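Local coordinates for protein dinoflagellate luciferase (Lingulodinium polyedrum, PDB 1VPR) that catalyses the oxidation of dinoflagellate luciferin by molecular oxygen with emission of blue light, here seen as the third of its three homologous luciferase domains, at residues M205-N210 with C216-S221; A220-A223 with R227-R230. All blocks are in the same frame, centred on the assembly; numbering follows the deposited sequence.

Contact 1: M205-N210 with C216-S221; sequences MYLRIN and CTVDAS
Met-205, a selenomethionine, meets Ser-221 through water 1, which accepts from the Met-205 backbone N and donates to Ser-221 OG. Tyr-206 has CG wedged between its backbone N and carbonyl carbon (chi1 73°), and this brings the ring obliquely against the backbone of 219-221. Its hydroxyl reaches water 3, with OH 2.6 Å from the water oxygen, and that water donates to Ala-220 O. The methyl CD2 of Leu-207 rests on Val-218 CG1 at 4.0 Å and also touches Ala-220 CB. Strands 206-212 and 215-219 form an antiparallel beta hairpin of the luciferase catalytic domain, a calycin beta barrel, and within 205-210 the pairing begins at Arg-208. Arg-208 and Asp-219 form a hydrogen-bonded pair, with Asp-219 N to Arg-208 O at 2.8 Å. Arg-208 CB packs on Asp-219 OD2 at 3.6 Å, and that carboxylate is engaged by Lys-229 (salt bridge) and Ser-312 OG. The Arg-208 guanidinium leads away to the carbonyls of Gly-68, Lys-70 and Pro-310. Ile-209 lies alongside its non-hydrogen-bonded partner Val-218, Ile-209 CG1 to Val-218 CG2 at 4.2 Å. Asn-210 and Thr-217 make the next hydrogen-bonded pair, while Asn-210 ND2 donates to water 4 and to Ser-312 O.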
loop_
_atom_site.group_PDB
_atom_site.type_symbol
_atom_site.label_atom_id
_atom_site.label_comp_id
_atom_site.label_asym_id
_atom_site.label_seq_id
_atom_site.Cartn_x
_atom_site.Cartn_y
_atom_site.Cartn_z
HETATM N N MSE A 205 7.116 -2.973 6.602
HETATM C CA MSE A 205 8.103 -2.476 7.549
HETATM C C MSE A 205 8.814 -1.235 7.022
HETATM O O MSE A 205 9.529 -0.555 7.767
HETATM C CB MSE A 205 9.110 -3.579 7.926
HETATM C CG MSE A 205 8.531 -4.700 8.856
HETATM SE SE MSE A 205 7.033 -4.223 10.136
HETATM C CE MSE A 205 8.021 -3.518 11.665
ATOM N N TYR A 206 8.558 -0.899 5.756
ATOM C CA TYR A 206 9.196 0.254 5.129
ATOM C C TYR A 206 8.461 0.750 3.894
ATOM O O TYR A 206 7.504 0.140 3.422
ATOM C CB TYR A 206 10.581 -0.149 4.639
ATOM C CG TYR A 206 10.509 -1.045 3.409
ATOM C CD1 TYR A 206 10.214 -2.397 3.520
ATOM C CD2 TYR A 206 10.670 -0.521 2.129
ATOM C CE1 TYR A 206 10.079 -3.211 2.380
ATOM C CE2 TYR A 206 10.528 -1.320 0.983
ATOM C CZ TYR A 206 10.234 -2.657 1.115
ATOM O OH TYR A 206 10.084 -3.438 -0.010
ATOM N N LEU A 207 8.965 1.855 3.359
ATOM C CA LEU A 207 8.509 2.409 2.081
ATOM C C LEU A 207 9.736 3.093 1.477
ATOM O O LEU A 207 10.500 3.715 2.209
ATOM C CB LEU A 207 7.408 3.456 2.235
ATOM C CG LEU A 207 5.966 3.072 2.600
ATOM C CD1 LEU A 207 5.163 4.393 2.750
ATOM C CD2 LEU A 207 5.339 2.165 1.507
ATOM N N ARG A 208 9.932 2.957 0.161
ATOM C CA ARG A 208 11.011 3.640 -0.559
ATOM C C ARG A 208 10.220 4.433 -1.596
ATOM O O ARG A 208 9.432 3.866 -2.358
ATOM C CB ARG A 208 11.939 2.648 -1.258
ATOM C CG ARG A 208 12.753 1.765 -0.313
ATOM C CD ARG A 208 13.610 0.731 -1.094
ATOM N NE ARG A 208 14.308 -0.220 -0.212
ATOM C CZ ARG A 208 15.557 -0.089 0.246
ATOM N NH1 ARG A 208 16.064 -1.027 1.047
ATOM N NH2 ARG A 208 16.317 0.950 -0.098
ATOM N N ILE A 209 10.399 5.747 -1.628
ATOM C CA ILE A 209 9.624 6.564 -2.548
ATOM C C ILE A 209 10.513 7.428 -3.410
ATOM O O ILE A 209 11.454 8.069 -2.922
ATOM C CB ILE A 209 8.676 7.508 -1.762
ATOM C CG1 ILE A 209 7.725 6.697 -0.902
ATOM C CG2 ILE A 209 7.876 8.409 -2.724
ATOM C CD1 ILE A 209 6.908 7.590 0.090
ATOM N N ASN A 210 10.222 7.429 -4.696
ATOM C CA ASN A 210 10.917 8.273 -5.640
ATOM C C ASN A 210 9.793 9.240 -5.927
ATOM O O ASN A 210 8.706 8.812 -6.342
ATOM C CB ASN A 210 11.254 7.518 -6.926
ATOM C CG ASN A 210 12.619 6.874 -6.873
ATOM O OD1 ASN A 210 13.634 7.521 -7.160
ATOM N ND2 ASN A 210 12.658 5.604 -6.487
ATOM N N CYS A 216 5.070 9.647 -8.546
ATOM C CA CYS A 216 5.908 8.906 -7.612
ATOM C C CYS A 216 6.015 7.435 -7.957
ATOM O O CYS A 216 5.088 6.866 -8.523
ATOM C CB CYS A 216 5.315 8.924 -6.210
ATOM S SG CYS A 216 5.275 10.483 -5.347
ATOM N N THR A 217 7.130 6.822 -7.581
ATOM C CA THR A 217 7.300 5.372 -7.707
ATOM C C THR A 217 7.453 4.949 -6.244
ATOM O O THR A 217 8.220 5.554 -5.489
ATOM C CB THR A 217 8.536 4.987 -8.474
ATOM O OG1 THR A 217 8.336 5.303 -9.855
ATOM C CG2 THR A 217 8.795 3.466 -8.332
ATOM N N VAL A 218 6.708 3.931 -5.826
ATOM C CA VAL A 218 6.732 3.491 -4.444
ATOM C C VAL A 218 7.033 1.997 -4.304
ATOM O O VAL A 218 6.399 1.161 -4.949
ATOM C CB VAL A 218 5.357 3.789 -3.740
ATOM C CG1 VAL A 218 5.373 3.314 -2.282
ATOM C CG2 VAL A 218 5.052 5.278 -3.799
ATOM N N ASP A 219 8.025 1.683 -3.484
ATOM C CA ASP A 219 8.385 0.302 -3.195
ATOM C C ASP A 219 7.716 0.067 -1.852
ATOM O O ASP A 219 7.945 0.825 -0.893
ATOM C CB ASP A 219 9.908 0.151 -3.090
ATOM C CG ASP A 219 10.600 0.497 -4.400
ATOM O OD1 ASP A 219 10.612 -0.344 -5.308
ATOM O OD2 ASP A 219 11.102 1.629 -4.558
ATOM N N ALA A 220 6.868 -0.959 -1.803
ATOM C CA ALA A 220 6.113 -1.336 -0.605
ATOM C C ALA A 220 6.360 -2.810 -0.295
ATOM O O ALA A 220 6.865 -3.544 -1.135
ATOM C CB ALA A 220 4.628 -1.107 -0.827
ATOM N N SER A 221 5.983 -3.238 0.904
ATOM C CA SER A 221 6.212 -4.617 1.335
ATOM C C SER A 221 5.539 -5.687 0.493
ATOM O O SER A 221 4.317 -5.634 0.253
ATOM C CB SER A 221 5.758 -4.779 2.790
ATOM O OG SER A 221 5.807 -6.137 3.220
HETATM O O HOH W 1 7.538 -5.357 5.283
HETATM O O HOH W 2 5.222 -1.232 2.810
HETATM O O HOH W 3 9.138 -3.783 -2.450
HETATM O O HOH W 4 10.502 3.910 -5.153
#

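Contact 2: A220-A223 with R227-R230; sequences ASVA and RAKR
Ala-220 N donates to Ala-228 O at 3.1 Å, with an N-H...O angle of 158° and the donor tilted 17° from the carbonyl plane. This is the one direct hydrogen bond between 220-223 and 227-230, whose CA atoms come nearest at Val-222 and Ala-228, 5.6 Å apart. Water 3 also donates to Ala-228 O, at 3.1 Å from the water oxygen. Beyond it Val-222 sets CG1 against Ala-228 CB at 3.7 Å. These residues belong to the connection between the adjacent antiparallel strands 215-219 and 229-233 of the calycin barrel, and it includes an ST turn, in which Ser-221 OG accepts from Ala-223 N. Arg-230 folds back to meet the connection: with CG between its backbone N and carbonyl carbon (chi1 79°) and bends at the next two torsions, the guanidinium turns one face to Ala-220 CB, the methyl standing 3.7 Å above the plane toward the rim. Its NH2 donates to Arg-227 O at 2.7 Å, and NH1 makes a weak bond to Ala-228 O, which lies in plane at the edge. NH1 also bonds Val-218 O, and NE is salt-bridged to Glu-240. A leucine in its place would probably leave Arg-227 O and Val-218 O without their guanidinium donors and Glu-240 without its charged mate, while Ala-220 CB would lose the flat face it rests on.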
loop_
_atom_site.group_PDB
_atom_site.type_symbol
_atom_site.label_atom_id
_atom_site.label_comp_id
_atom_site.label_asym_id
_atom_site.label_seq_id
_atom_site.Cartn_x
_atom_site.Cartn_y
_atom_site.Cartn_z
ATOM N N ALA A 220 6.868 -0.959 -1.803
ATOM C CA ALA A 220 6.113 -1.336 -0.605
ATOM C C ALA A 220 6.360 -2.810 -0.295
ATOM O O ALA A 220 6.865 -3.544 -1.135
ATOM C CB ALA A 220 4.628 -1.107 -0.827
ATOM N N SER A 221 5.983 -3.238 0.904
ATOM C CA SER A 221 6.212 -4.617 1.335
ATOM C C SER A 221 5.539 -5.687 0.493
ATOM O O SER A 221 4.317 -5.634 0.253
ATOM C CB SER A 221 5.758 -4.779 2.790
ATOM O OG SER A 221 5.807 -6.137 3.220
ATOM N N VAL A 222 6.324 -6.674 0.060
ATOM C CA VAL A 222 5.760 -7.779 -0.711
ATOM C C VAL A 222 5.102 -8.791 0.242
ATOM O O VAL A 222 4.502 -9.773 -0.182
ATOM C CB VAL A 222 6.814 -8.458 -1.610
ATOM C CG1 VAL A 222 7.135 -7.524 -2.782
ATOM C CG2 VAL A 222 8.087 -8.786 -0.815
ATOM N N ALA A 223 5.193 -8.537 1.539
ATOM C CA ALA A 223 4.534 -9.410 2.490
ATOM C C ALA A 223 3.043 -9.063 2.427
ATOM O O ALA A 223 2.184 -9.866 2.826
ATOM C CB ALA A 223 5.058 -9.147 3.880
ATOM N N ARG A 227 2.645 -6.603 -5.869
ATOM C CA ARG A 227 3.601 -5.877 -6.708
ATOM C C ARG A 227 4.603 -5.118 -5.823
ATOM O O ARG A 227 4.216 -4.342 -4.954
ATOM C CB ARG A 227 2.846 -4.938 -7.685
ATOM C CG ARG A 227 3.739 -3.996 -8.495
ATOM C CD ARG A 227 3.089 -3.463 -9.769
ATOM N NE ARG A 227 1.634 -3.378 -9.718
ATOM C CZ ARG A 227 0.854 -3.521 -10.792
ATOM N NH1 ARG A 227 1.411 -3.756 -11.983
ATOM N NH2 ARG A 227 -0.475 -3.445 -10.692
ATOM N N ALA A 228 5.890 -5.360 -6.040
ATOM C CA ALA A 228 6.925 -4.728 -5.237
ATOM C C ALA A 228 7.028 -3.228 -5.483
ATOM O O ALA A 228 7.241 -2.446 -4.551
ATOM C CB ALA A 228 8.299 -5.403 -5.533
ATOM N N LYS A 229 6.871 -2.836 -6.740
ATOM C CA LYS A 229 7.006 -1.437 -7.144
ATOM C C LYS A 229 5.852 -0.942 -7.997
ATOM O O LYS A 229 5.440 -1.638 -8.943
ATOM C CB LYS A 229 8.280 -1.278 -7.980
ATOM C CG LYS A 229 9.537 -1.787 -7.300
ATOM C CD LYS A 229 10.767 -1.779 -8.220
ATOM C CE LYS A 229 11.104 -0.383 -8.676
ATOM N NZ LYS A 229 11.806 0.355 -7.602
ATOM N N ARG A 230 5.352 0.258 -7.702
ATOM C CA ARG A 230 4.272 0.840 -8.503
ATOM C C ARG A 230 4.570 2.321 -8.718
ATOM O O ARG A 230 5.227 2.970 -7.901
ATOM C CB ARG A 230 2.885 0.694 -7.830
ATOM C CG ARG A 230 2.578 1.694 -6.699
ATOM C CD ARG A 230 3.136 1.243 -5.367
ATOM N NE ARG A 230 2.550 -0.044 -4.975
ATOM C CZ ARG A 230 3.267 -1.133 -4.683
ATOM N NH1 ARG A 230 4.587 -1.090 -4.742
ATOM N NH2 ARG A 230 2.668 -2.265 -4.322
HETATM O O HOH W 3 9.138 -3.783 -2.450
#

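Overall arrangement
Contacts 1 and 2 follow each other along the chain, sharing Ala-220 and Ser-221, with their centres about 8 Å apart. Strand 215-219 is the middle member of three: it pairs with 206-212 on one edge in contact 1 and with 229-233 on the other, where Val-218 N lies 2.7 Å from Arg-230 O, a probable hydrogen bond. A salt bridge ties the two contacts together on the Asp-219 side of the sheet, Asp-219 OD1 to Lys-229 NZ at 2.7 Å; Lys-229 has a second acidic partner in Glu-7. Water 3 is shared by both contacts. Both contacts are buried within the catalytic domain.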